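Local coordinates for protein oxaloacetate acetyl hydrolase (Cryphonectria parasitica, PDB 3LYE) that belongs to the phosphoenolpyruvate phosphomutase family and has the TIM-barrel fold, with four copies of the chain in its assembly, at residues Met104-Val109 against Lys156-Ser161; Val147-Ala152 against Glu190-Gly195; Thr169-Ser174 against Ile181-Ala186; Ala207-Ala212 against Trp216-Asn221. One frame throughout, in Å; residues are numbered along the deposited sequence.

In the fold
From the N terminus, the chain first passes 104-109, on helix 102-114, and 147-152, on helix 142-158. Contact 1 closes when 156-161, at the end of that second helix, packs back on the first. Contact 2 stays open until 190-195, so contacts 1 and 2 cross and share helix 142-158. Within the span of contact 2 lies the short loop of contact 3, which folds the end of strand 164-169 against helix 177-189. Contact 4 follows in series, turning helix 203-213 back on the chain entering strand 219-223. That chain hydrogen-bonds through Leu219 N to Gly195 O of contact 2, joining neighbouring strands 194-197 and 219-223, which closes the barrel.

Contact 1: residues Met104-Val109 against Lys156-Ser161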
loop_
_atom_site.group_PDB
_atom_site.type_symbol
_atom_site.label_atom_id
_atom_site.label_comp_id
_atom_site.label_asym_id
_atom_site.label_seq_id
_atom_site.Cartn_x
_atom_site.Cartn_y
_atom_site.Cartn_z
ATOM N N MET A 104 13.261 8.200 11.553
ATOM C CA MET A 104 12.983 7.413 10.351
ATOM C C MET A 104 13.991 6.288 10.149
ATOM O O MET A 104 13.625 5.217 9.686
ATOM C CB MET A 104 12.874 8.312 9.131
ATOM C CG MET A 104 11.537 9.015 9.004
ATOM S SD MET A 104 10.114 7.919 8.913
ATOM C CE MET A 104 10.559 6.906 7.518
ATOM N N VAL A 105 15.254 6.520 10.498
ATOM C CA VAL A 105 16.258 5.472 10.387
ATOM C C VAL A 105 15.812 4.304 11.265
ATOM O O VAL A 105 15.840 3.153 10.884
ATOM C CB VAL A 105 17.632 5.960 10.792
ATOM C CG1 VAL A 105 18.605 4.805 10.842
ATOM C CG2 VAL A 105 18.118 7.062 9.850
ATOM N N ALA A 106 15.462 4.628 12.509
ATOM C CA ALA A 106 14.998 3.628 13.457
ATOM C C ALA A 106 13.744 2.917 12.961
ATOM O O ALA A 106 13.647 1.696 13.037
ATOM C CB ALA A 106 14.732 4.272 14.807
ATOM N N ARG A 107 12.786 3.678 12.445
ATOM C CA ARG A 107 11.552 3.093 11.919
ATOM C C ARG A 107 11.869 2.108 10.796
ATOM O O ARG A 107 11.308 1.051 10.731
ATOM C CB ARG A 107 10.647 4.210 11.411
ATOM C CG ARG A 107 9.307 3.694 10.920
ATOM C CD ARG A 107 8.383 4.875 10.649
ATOM N NE ARG A 107 7.084 4.467 10.111
ATOM C CZ ARG A 107 6.089 3.993 10.858
ATOM N NH1 ARG A 107 6.213 3.902 12.168
ATOM N NH2 ARG A 107 4.965 3.592 10.274
ATOM N N THR A 108 12.789 2.489 9.919
ATOM C CA THR A 108 13.180 1.651 8.801
ATOM C C THR A 108 13.783 0.338 9.297
ATOM O O THR A 108 13.407 -0.735 8.844
ATOM C CB THR A 108 14.176 2.406 7.889
ATOM O OG1 THR A 108 13.541 3.572 7.326
ATOM C CG2 THR A 108 14.646 1.511 6.758
ATOM N N VAL A 109 14.733 0.423 10.234
ATOM C CA VAL A 109 15.348 -0.772 10.745
ATOM C C VAL A 109 14.293 -1.648 11.425
ATOM O O VAL A 109 14.295 -2.855 11.230
ATOM C CB VAL A 109 16.549 -0.424 11.685
ATOM C CG1 VAL A 109 17.068 -1.707 12.355
ATOM C CG2 VAL A 109 17.645 0.257 10.883
ATOM N N LYS A 156 18.283 -2.182 16.429
ATOM C CA LYS A 156 18.496 -3.621 16.338
ATOM C C LYS A 156 18.736 -4.208 17.723
ATOM O O LYS A 156 18.267 -5.302 18.020
ATOM C CB LYS A 156 19.547 -3.990 15.300
ATOM C CG LYS A 156 20.962 -3.843 15.651
ATOM C CD LYS A 156 21.903 -3.785 14.434
ATOM C CE LYS A 156 23.402 -3.808 14.782
ATOM N NZ LYS A 156 24.006 -5.180 15.069
ATOM N N ARG A 157 19.430 -3.472 18.592
ATOM C CA ARG A 157 19.677 -3.940 19.949
ATOM C C ARG A 157 18.390 -3.959 20.786
ATOM O O ARG A 157 18.117 -4.945 21.506
ATOM C CB ARG A 157 20.709 -3.046 20.611
ATOM C CG ARG A 157 22.091 -3.324 20.097
ATOM C CD ARG A 157 23.163 -2.389 20.697
ATOM N NE ARG A 157 23.054 -2.229 22.166
ATOM C CZ ARG A 157 23.496 -3.093 23.075
ATOM N NH1 ARG A 157 23.303 -2.844 24.362
ATOM N NH2 ARG A 157 24.131 -4.199 22.712
ATOM N N ARG A 158 17.575 -2.907 20.698
ATOM C CA ARG A 158 16.317 -2.820 21.457
ATOM C C ARG A 158 15.386 -3.964 21.075
ATOM O O ARG A 158 14.669 -4.522 21.920
ATOM C CB ARG A 158 15.700 -1.459 21.147
ATOM C CG ARG A 158 14.398 -1.098 21.725
ATOM C CD ARG A 158 14.239 0.465 21.631
ATOM N NE ARG A 158 14.134 0.943 20.241
ATOM C CZ ARG A 158 14.956 1.768 19.558
ATOM N NH1 ARG A 158 16.064 2.322 20.042
ATOM N NH2 ARG A 158 14.625 2.065 18.310
ATOM N N LEU A 159 15.429 -4.358 19.813
ATOM C CA LEU A 159 14.580 -5.447 19.306
ATOM C C LEU A 159 15.200 -6.830 19.470
ATOM O O LEU A 159 14.640 -7.805 18.964
ATOM C CB LEU A 159 14.211 -5.179 17.850
ATOM C CG LEU A 159 13.426 -3.888 17.701
ATOM C CD1 LEU A 159 13.110 -3.610 16.228
ATOM C CD2 LEU A 159 12.157 -3.840 18.490
ATOM N N ARG A 160 16.393 -6.909 20.066
ATOM C CA ARG A 160 17.060 -8.189 20.296
ATOM C C ARG A 160 17.185 -9.011 19.026
ATOM O O ARG A 160 17.024 -10.215 19.015
ATOM C CB ARG A 160 16.298 -8.914 21.423
ATOM C CG ARG A 160 16.406 -8.011 22.682
ATOM C CD ARG A 160 15.772 -8.455 23.986
ATOM N NE ARG A 160 15.276 -9.809 24.036
ATOM C CZ ARG A 160 14.214 -10.169 24.755
ATOM N NH1 ARG A 160 13.820 -11.446 24.754
ATOM N NH2 ARG A 160 13.543 -9.246 25.452
ATOM N N SER A 161 17.589 -8.322 17.974
ATOM C CA SER A 161 17.727 -8.928 16.669
ATOM C C SER A 161 19.155 -9.167 16.213
ATOM O O SER A 161 20.054 -8.432 16.583
ATOM C CB SER A 161 17.057 -7.984 15.663
ATOM O OG SER A 161 17.263 -8.345 14.319
#
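Two helices on the outside of the barrel, 102-114 and 142-158, meet where Val109 leans on Lys156 and Ala106 meets Arg158. The side chain of Val109 is directed toward 156-161, and its CG1 lies 4.3 Å from the backbone N of Lys156 and 4.5 Å from Lys156 CB. The contact is with the root of the lysine; the rest of that side chain leads away to a salt bridge between NZ and Asp193. Arg158 comes across differently. Its CG is anti to the backbone N, and a bend at chi3 (67°) leaves the guanidinium with its NH2 edge toward Ala106, NH2 lying 4.1 Å from Ala106 CB. No hydrogen bond links the two segments, and the join is van der Waals packing. Val294 of the second subunit packs on both Ala106 and Arg158, covering this pair from outside the chain. Just beyond, Arg160, with positive phi (53°), turns the chain so that Ser161 N reaches back to Lys156 O at 3.1 Å; Arg160 N is itself bonded to Arg157 O at 3.0 Å. The whole is side-by-side packing of adjacent sheath helices in a TIM barrel, one of them finished by a Schellman motif.

Contact 2: residues Val147-Ala152 against Glu190-Gly195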
loop_
_atom_site.group_PDB
_atom_site.type_symbol
_atom_site.label_atom_id
_atom_site.label_comp_id
_atom_site.label_asym_id
_atom_site.label_seq_id
_atom_site.Cartn_x
_atom_site.Cartn_y
_atom_site.Cartn_z
ATOM N N VAL A 147 25.086 9.630 13.410
ATOM C CA VAL A 147 23.752 9.756 14.004
ATOM C C VAL A 147 22.885 8.641 13.352
ATOM O O VAL A 147 22.106 7.968 14.026
ATOM C CB VAL A 147 23.129 11.148 13.747
ATOM C CG1 VAL A 147 21.656 11.134 14.075
ATOM C CG2 VAL A 147 23.823 12.180 14.587
ATOM N N ARG A 148 23.002 8.473 12.034
ATOM C CA ARG A 148 22.233 7.437 11.341
ATOM C C ARG A 148 22.646 6.049 11.825
ATOM O O ARG A 148 21.792 5.210 12.176
ATOM C CB ARG A 148 22.374 7.583 9.787
ATOM C CG ARG A 148 22.053 9.071 9.381
ATOM C CD ARG A 148 21.338 9.569 8.141
ATOM N NE ARG A 148 22.216 9.542 7.056
ATOM C CZ ARG A 148 22.272 10.229 5.890
ATOM N NH1 ARG A 148 21.683 11.409 5.557
ATOM N NH2 ARG A 148 23.153 9.722 5.074
ATOM N N ILE A 149 23.946 5.791 11.895
ATOM C CA ILE A 149 24.402 4.484 12.318
ATOM C C ILE A 149 23.932 4.195 13.754
ATOM O O ILE A 149 23.433 3.114 14.047
ATOM C CB ILE A 149 25.925 4.352 12.203
ATOM C CG1 ILE A 149 26.402 4.545 10.752
ATOM C CG2 ILE A 149 26.376 3.017 12.724
ATOM C CD1 ILE A 149 25.880 3.520 9.792
ATOM N N ARG A 150 24.083 5.169 14.634
ATOM C CA ARG A 150 23.691 5.027 16.026
ATOM C C ARG A 150 22.230 4.677 16.169
ATOM O O ARG A 150 21.863 3.816 16.965
ATOM C CB ARG A 150 23.977 6.372 16.750
ATOM C CG ARG A 150 24.117 6.397 18.210
ATOM C CD ARG A 150 24.697 7.745 18.692
ATOM N NE ARG A 150 26.081 7.957 18.274
ATOM C CZ ARG A 150 26.534 9.006 17.592
ATOM N NH1 ARG A 150 25.744 9.991 17.222
ATOM N NH2 ARG A 150 27.812 9.068 17.273
ATOM N N ALA A 151 21.386 5.382 15.429
ATOM C CA ALA A 151 19.956 5.114 15.485
ATOM C C ALA A 151 19.635 3.681 15.054
ATOM O O ALA A 151 18.825 2.991 15.657
ATOM C CB ALA A 151 19.184 6.131 14.652
ATOM N N ALA A 152 20.274 3.244 13.980
ATOM C CA ALA A 152 20.079 1.916 13.453
ATOM C C ALA A 152 20.528 0.825 14.422
ATOM O O ALA A 152 19.781 -0.130 14.675
ATOM C CB ALA A 152 20.773 1.784 12.113
ATOM N N GLU A 190 30.506 2.340 16.456
ATOM C CA GLU A 190 29.112 2.609 16.812
ATOM C C GLU A 190 28.236 1.350 16.777
ATOM O O GLU A 190 27.070 1.416 17.189
ATOM C CB GLU A 190 28.491 3.712 15.962
ATOM C CG GLU A 190 29.131 5.055 16.062
ATOM C CD GLU A 190 28.877 5.777 17.363
ATOM O OE1 GLU A 190 27.904 5.450 18.078
ATOM O OE2 GLU A 190 29.639 6.721 17.635
ATOM N N GLY A 191 28.762 0.247 16.251
ATOM C CA GLY A 191 28.041 -1.008 16.212
ATOM C C GLY A 191 27.713 -1.620 14.863
ATOM O O GLY A 191 27.063 -2.648 14.832
ATOM N N ALA A 192 28.134 -1.017 13.763
ATOM C CA ALA A 192 27.871 -1.613 12.479
ATOM C C ALA A 192 28.611 -2.954 12.425
ATOM O O ALA A 192 29.718 -3.114 12.956
ATOM C CB ALA A 192 28.268 -0.695 11.369
ATOM N N ASP A 193 28.000 -3.910 11.732
ATOM C CA ASP A 193 28.531 -5.244 11.603
ATOM C C ASP A 193 29.450 -5.528 10.430
ATOM O O ASP A 193 30.284 -6.424 10.504
ATOM C CB ASP A 193 27.345 -6.214 11.488
ATOM C CG ASP A 193 26.420 -6.152 12.687
ATOM O OD1 ASP A 193 25.256 -5.704 12.562
ATOM O OD2 ASP A 193 26.848 -6.613 13.770
ATOM N N VAL A 194 29.270 -4.769 9.359
ATOM C CA VAL A 194 30.019 -4.915 8.140
ATOM C C VAL A 194 30.196 -3.556 7.515
ATOM O O VAL A 194 29.337 -2.689 7.662
ATOM C CB VAL A 194 29.172 -5.773 7.131
ATOM C CG1 VAL A 194 29.873 -5.968 5.793
ATOM C CG2 VAL A 194 28.761 -7.123 7.754
ATOM N N GLY A 195 31.285 -3.358 6.788
ATOM C CA GLY A 195 31.510 -2.100 6.124
ATOM C C GLY A 195 31.421 -2.258 4.602
ATOM O O GLY A 195 31.641 -3.342 4.051
#
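Arg150 NH2 donates to Glu190 OE2 at 3.0 Å along a nearly straight path (166°), and Arg150 NE donates to Glu190 OE1 at 3.1 Å. The arginine thus grips the carboxylate side-on, one nitrogen to each oxygen, in a two-bonded salt bridge. The two flat groups are far from coplanar, their planes standing 77° apart. OE2 lies in the guanidinium plane at its edge, whereas OE1 is tilted from it, and both oxygens are met from above the carboxylate plane. A bend at chi3 (-67°) swings the head of Arg150 toward Glu190, although its CB does not point there. The remaining nitrogen, NH1, is hydrogen-bonded to Ala298 O of the second subunit, so one guanidinium ties together a helix, the turn across from it and a neighbouring chain. Next to Arg150 in the helix, Ile149 points toward the turn: its CG2 touches Glu190 CB at 3.9 Å and Ala192 CB at 4.4 Å. Gly191 between them has positive phi and ends the preceding helix in a Schellman motif, which turns the chain toward the barrel. The contact joins helix 142-158 to the link from helix 177-189 into strand 194-197, and packing of Ile149 on Leu122 of strand 119-122 and of Ala192 on Ala167 of strand 164-169 sets it against the barrel strands.

Contact 3: residues Thr169-Ser174 against Ile181-Ala186; sequences TDALQS and IERLRA
Over one face of the Arg183 guanidinium lies Ala171 CB, 4.2 Å from Arg183 NE and 4.1 Å from Arg183 CD, while NE makes a salt bridge with Glu179 and NH2 a hydrogen bond to Val140 O. A second guanidinium, that of Arg185 in the same helix, is covered on one face by Ile181 CG2, 3.5 Å above the plane and over its centre; its NH1 is hydrogen-bonded to Ala212 O. Arg183 runs fully extended from CG to NE and crosses Thr169 at about a right angle, its CD resting 3.6 Å from Thr169 OG1. This is packing against the hydroxyl, whose bonds lie elsewhere. Thr169 OG1 accepts from Ala171 N at 3.2 Å with an angle of 158°, forming an ST turn that bends the chain out of the end of strand 164-169. In a TIM barrel this C-terminal end of the strands is the rim that carries the active site. The carboxylate of Asp124 is met by Arg183 NH1 in a salt bridge and by Thr169 OG1 and Asp170 N in hydrogen bonds, so that one group holds both the turn and the arginine that packs on it. With OG1 anti to the backbone N (chi1 179°), the Thr169 methyl CG2 faces helix 177-189, where Leu184 CG and CD2 both meet it at 4.0 Å.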
loop_
_atom_site.group_PDB
_atom_site.type_symbol
_atom_site.label_atom_id
_atom_site.label_comp_id
_atom_site.label_asym_id
_atom_site.label_seq_id
_atom_site.Cartn_x
_atom_site.Cartn_y
_atom_site.Cartn_z
ATOM N N THR A 169 29.731 3.842 2.879
ATOM C CA THR A 169 30.251 5.179 2.725
ATOM C C THR A 169 30.429 5.412 1.229
ATOM O O THR A 169 31.020 4.609 0.502
ATOM C CB THR A 169 31.552 5.526 3.490
ATOM O OG1 THR A 169 31.919 6.878 3.184
ATOM C CG2 THR A 169 32.683 4.647 3.144
ATOM N N ASP A 170 29.913 6.553 0.821
ATOM C CA ASP A 170 29.971 7.028 -0.547
ATOM C C ASP A 170 30.949 8.203 -0.618
ATOM O O ASP A 170 30.934 8.955 -1.580
ATOM C CB ASP A 170 28.594 7.534 -0.944
ATOM C CG ASP A 170 27.655 6.416 -1.287
ATOM O OD1 ASP A 170 27.848 5.826 -2.359
ATOM O OD2 ASP A 170 26.740 6.125 -0.499
ATOM N N ALA A 171 31.819 8.334 0.382
ATOM C CA ALA A 171 32.783 9.435 0.429
ATOM C C ALA A 171 34.041 9.352 -0.448
ATOM O O ALA A 171 34.774 10.334 -0.534
ATOM C CB ALA A 171 33.240 9.639 1.883
ATOM N N LEU A 172 34.314 8.226 -1.092
ATOM C CA LEU A 172 35.529 8.130 -1.905
ATOM C C LEU A 172 35.776 9.222 -2.930
ATOM O O LEU A 172 36.847 9.815 -2.953
ATOM C CB LEU A 172 35.625 6.768 -2.584
ATOM C CG LEU A 172 36.957 6.466 -3.268
ATOM C CD1 LEU A 172 38.089 6.292 -2.266
ATOM C CD2 LEU A 172 36.816 5.219 -4.108
ATOM N N GLN A 173 34.777 9.497 -3.750
ATOM C CA GLN A 173 34.892 10.504 -4.797
ATOM C C GLN A 173 35.184 11.913 -4.302
ATOM O O GLN A 173 36.139 12.556 -4.742
ATOM C CB GLN A 173 33.582 10.506 -5.585
ATOM C CG GLN A 173 33.547 11.324 -6.861
ATOM C CD GLN A 173 32.221 11.151 -7.584
ATOM O OE1 GLN A 173 31.942 11.836 -8.566
ATOM N NE2 GLN A 173 31.385 10.234 -7.085
ATOM N N SER A 174 34.371 12.392 -3.372
ATOM C CA SER A 174 34.549 13.733 -2.853
ATOM C C SER A 174 35.532 13.969 -1.722
ATOM O O SER A 174 36.087 15.074 -1.628
ATOM C CB SER A 174 33.194 14.280 -2.425
ATOM O OG SER A 174 32.717 13.610 -1.268
ATOM N N ILE A 181 37.958 5.172 5.116
ATOM C CA ILE A 181 38.452 4.261 6.135
ATOM C C ILE A 181 38.120 4.779 7.539
ATOM O O ILE A 181 37.669 4.017 8.406
ATOM C CB ILE A 181 39.983 4.043 5.985
ATOM C CG1 ILE A 181 40.309 3.376 4.635
ATOM C CG2 ILE A 181 40.513 3.170 7.087
ATOM C CD1 ILE A 181 39.492 2.104 4.332
ATOM N N GLU A 182 38.301 6.074 7.771
ATOM C CA GLU A 182 38.004 6.626 9.092
ATOM C C GLU A 182 36.494 6.554 9.369
ATOM O O GLU A 182 36.072 6.314 10.506
ATOM C CB GLU A 182 38.567 8.042 9.214
ATOM C CG GLU A 182 40.102 8.089 9.025
ATOM C CD GLU A 182 40.708 9.448 9.306
ATOM O OE1 GLU A 182 39.937 10.399 9.541
ATOM O OE2 GLU A 182 41.955 9.565 9.289
ATOM N N ARG A 183 35.674 6.757 8.349
ATOM C CA ARG A 183 34.220 6.686 8.537
ATOM C C ARG A 183 33.770 5.274 8.865
ATOM O O ARG A 183 32.890 5.071 9.682
ATOM C CB ARG A 183 33.477 7.143 7.294
ATOM C CG ARG A 183 33.469 8.611 7.154
ATOM C CD ARG A 183 32.767 9.124 5.898
ATOM N NE ARG A 183 32.804 10.571 5.938
ATOM C CZ ARG A 183 31.772 11.394 5.809
ATOM N NH1 ARG A 183 30.565 10.948 5.517
ATOM N NH2 ARG A 183 31.960 12.697 5.935
ATOM N N LEU A 184 34.386 4.306 8.214
ATOM C CA LEU A 184 34.060 2.913 8.430
ATOM C C LEU A 184 34.509 2.503 9.830
ATOM O O LEU A 184 33.784 1.815 10.535
ATOM C CB LEU A 184 34.661 2.036 7.350
ATOM C CG LEU A 184 33.995 2.185 5.977
ATOM C CD1 LEU A 184 34.801 1.341 4.967
ATOM C CD2 LEU A 184 32.542 1.786 5.981
ATOM N N ARG A 185 35.698 2.930 10.239
ATOM C CA ARG A 185 36.161 2.590 11.579
ATOM C C ARG A 185 35.206 3.192 12.614
ATOM O O ARG A 185 34.864 2.554 13.627
ATOM C CB ARG A 185 37.565 3.119 11.827
ATOM C CG ARG A 185 38.610 2.318 11.181
ATOM C CD ARG A 185 39.979 2.758 11.642
ATOM N NE ARG A 185 40.991 1.946 10.981
ATOM C CZ ARG A 185 42.026 2.415 10.298
ATOM N NH1 ARG A 185 42.868 1.553 9.741
ATOM N NH2 ARG A 185 42.234 3.731 10.192
ATOM N N ALA A 186 34.772 4.425 12.390
ATOM C CA ALA A 186 33.864 5.077 13.323
ATOM C C ALA A 186 32.532 4.321 13.358
ATOM O O ALA A 186 31.951 4.125 14.422
ATOM C CB ALA A 186 33.662 6.528 12.973
#

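Contact 4: residues Ala207-Ala212 against Trp216-Asn221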
loop_
_atom_site.group_PDB
_atom_site.type_symbol
_atom_site.label_atom_id
_atom_site.label_comp_id
_atom_site.label_asym_id
_atom_site.label_seq_id
_atom_site.Cartn_x
_atom_site.Cartn_y
_atom_site.Cartn_z
ATOM N N ALA A 207 41.461 -4.310 -2.244
ATOM C CA ALA A 207 42.186 -5.203 -1.344
ATOM C C ALA A 207 42.757 -4.473 -0.140
ATOM O O ALA A 207 42.857 -5.036 0.964
ATOM C CB ALA A 207 43.303 -5.920 -2.087
ATOM N N ALA A 208 43.109 -3.209 -0.352
ATOM C CA ALA A 208 43.677 -2.388 0.708
ATOM C C ALA A 208 42.633 -2.010 1.733
ATOM O O ALA A 208 42.938 -1.941 2.925
ATOM C CB ALA A 208 44.316 -1.147 0.126
ATOM N N ALA A 209 41.411 -1.749 1.295
ATOM C CA ALA A 209 40.369 -1.385 2.249
ATOM C C ALA A 209 40.114 -2.591 3.153
ATOM O O ALA A 209 39.927 -2.453 4.363
ATOM C CB ALA A 209 39.097 -0.989 1.533
ATOM N N VAL A 210 40.094 -3.779 2.557
ATOM C CA VAL A 210 39.866 -4.986 3.336
ATOM C C VAL A 210 40.970 -5.118 4.405
ATOM O O VAL A 210 40.699 -5.409 5.573
ATOM C CB VAL A 210 39.849 -6.247 2.461
ATOM C CG1 VAL A 210 39.852 -7.472 3.362
ATOM C CG2 VAL A 210 38.633 -6.263 1.524
ATOM N N ALA A 211 42.217 -4.917 3.999
ATOM C CA ALA A 211 43.317 -5.022 4.947
ATOM C C ALA A 211 43.307 -3.921 6.026
ATOM O O ALA A 211 43.706 -4.141 7.182
ATOM C CB ALA A 211 44.642 -4.991 4.201
ATOM N N ALA A 212 42.829 -2.737 5.670
ATOM C CA ALA A 212 42.804 -1.633 6.619
ATOM C C ALA A 212 41.792 -1.833 7.713
ATOM O O ALA A 212 41.974 -1.332 8.835
ATOM C CB ALA A 212 42.483 -0.355 5.901
ATOM N N TRP A 216 37.461 -6.773 10.707
ATOM C CA TRP A 216 36.050 -6.402 10.574
ATOM C C TRP A 216 35.688 -6.680 9.128
ATOM O O TRP A 216 36.373 -6.216 8.220
ATOM C CB TRP A 216 35.875 -4.952 10.964
ATOM C CG TRP A 216 34.473 -4.453 11.081
ATOM C CD1 TRP A 216 33.518 -4.881 11.947
ATOM C CD2 TRP A 216 33.897 -3.385 10.346
ATOM N NE1 TRP A 216 32.368 -4.150 11.787
ATOM C CE2 TRP A 216 32.578 -3.218 10.809
ATOM C CE3 TRP A 216 34.372 -2.549 9.328
ATOM C CZ2 TRP A 216 31.736 -2.240 10.311
ATOM C CZ3 TRP A 216 33.567 -1.565 8.865
ATOM C CH2 TRP A 216 32.233 -1.432 9.321
ATOM N N PRO A 217 34.565 -7.380 8.893
ATOM C CA PRO A 217 34.205 -7.719 7.516
ATOM C C PRO A 217 33.686 -6.633 6.623
ATOM O O PRO A 217 32.998 -5.713 7.071
ATOM C CB PRO A 217 33.100 -8.766 7.699
ATOM C CG PRO A 217 32.549 -8.564 9.041
ATOM C CD PRO A 217 33.571 -7.847 9.870
ATOM N N LEU A 218 34.077 -6.733 5.357
ATOM C CA LEU A 218 33.644 -5.799 4.326
ATOM C C LEU A 218 32.797 -6.547 3.295
ATOM O O LEU A 218 32.944 -7.756 3.046
ATOM C CB LEU A 218 34.797 -5.134 3.581
ATOM C CG LEU A 218 35.755 -4.279 4.410
ATOM C CD1 LEU A 218 36.614 -3.437 3.469
ATOM C CD2 LEU A 218 34.979 -3.427 5.377
ATOM N N LEU A 219 31.970 -5.751 2.643
ATOM C CA LEU A 219 31.067 -6.172 1.601
ATOM C C LEU A 219 31.494 -5.387 0.343
ATOM O O LEU A 219 31.730 -4.179 0.380
ATOM C CB LEU A 219 29.639 -5.837 2.023
ATOM C CG LEU A 219 28.499 -6.121 1.049
ATOM C CD1 LEU A 219 27.163 -6.178 1.775
ATOM C CD2 LEU A 219 28.433 -5.065 -0.063
ATOM N N LEU A 220 31.554 -6.094 -0.774
ATOM C CA LEU A 220 31.910 -5.552 -2.075
ATOM C C LEU A 220 30.643 -5.437 -2.922
ATOM O O LEU A 220 29.947 -6.415 -3.117
ATOM C CB LEU A 220 32.894 -6.488 -2.796
ATOM C CG LEU A 220 33.306 -6.080 -4.200
ATOM C CD1 LEU A 220 33.995 -4.737 -4.213
ATOM C CD2 LEU A 220 34.187 -7.127 -4.809
ATOM N N ASN A 221 30.342 -4.246 -3.410
ATOM C CA ASN A 221 29.187 -4.034 -4.266
ATOM C C ASN A 221 29.627 -3.967 -5.718
ATOM O O ASN A 221 30.300 -3.026 -6.125
ATOM C CB ASN A 221 28.482 -2.748 -3.921
ATOM C CG ASN A 221 27.300 -2.472 -4.837
ATOM O OD1 ASN A 221 26.704 -3.375 -5.434
ATOM N ND2 ASN A 221 26.971 -1.209 -4.967
HETATM O O HOH W 1 38.314 -6.795 6.429
#
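The methyl CD1 of Leu218 presses onto the helix backbone of 207-212, 3.6 Å from Ala209 O and 3.6 Å from Val210 CA. The same methyl lies 4.0 Å from Ala209 CB and 4.0 Å from Val210 CG2, so one branch of the leucine serves two successive helix residues. The Leu218 side chain is directed toward the helix; CG anti to the carbonyl carbon (chi1 -61°) and chi2 near -166° together set CD1 against it. The side chains of Val210 and Leu218 run alongside each other with opposite headings rather than meeting end to end. A water adds a polar tie beside this apolar patch: it donates to Val210 O at 2.9 Å and to Trp216 O at 2.7 Å, linking the helix to the chain just before the strand. In the next shell, Ala209 packs on Leu197 of strand 194-197, and Val210 on Phe241. The strand side is fixed by its neighbours: Leu218 is backbone hydrogen-bonded to Arg242, and Trp216 NE1 is hydrogen-bonded to Ala192 O. Leu219 and Leu220 go on to pair with strand 194-197 on one flank and strand 243-247 on the other. A sheath helix folded back by a short turn onto the start of the next parallel strand is the alpha-to-beta connection typical of a TIM barrel.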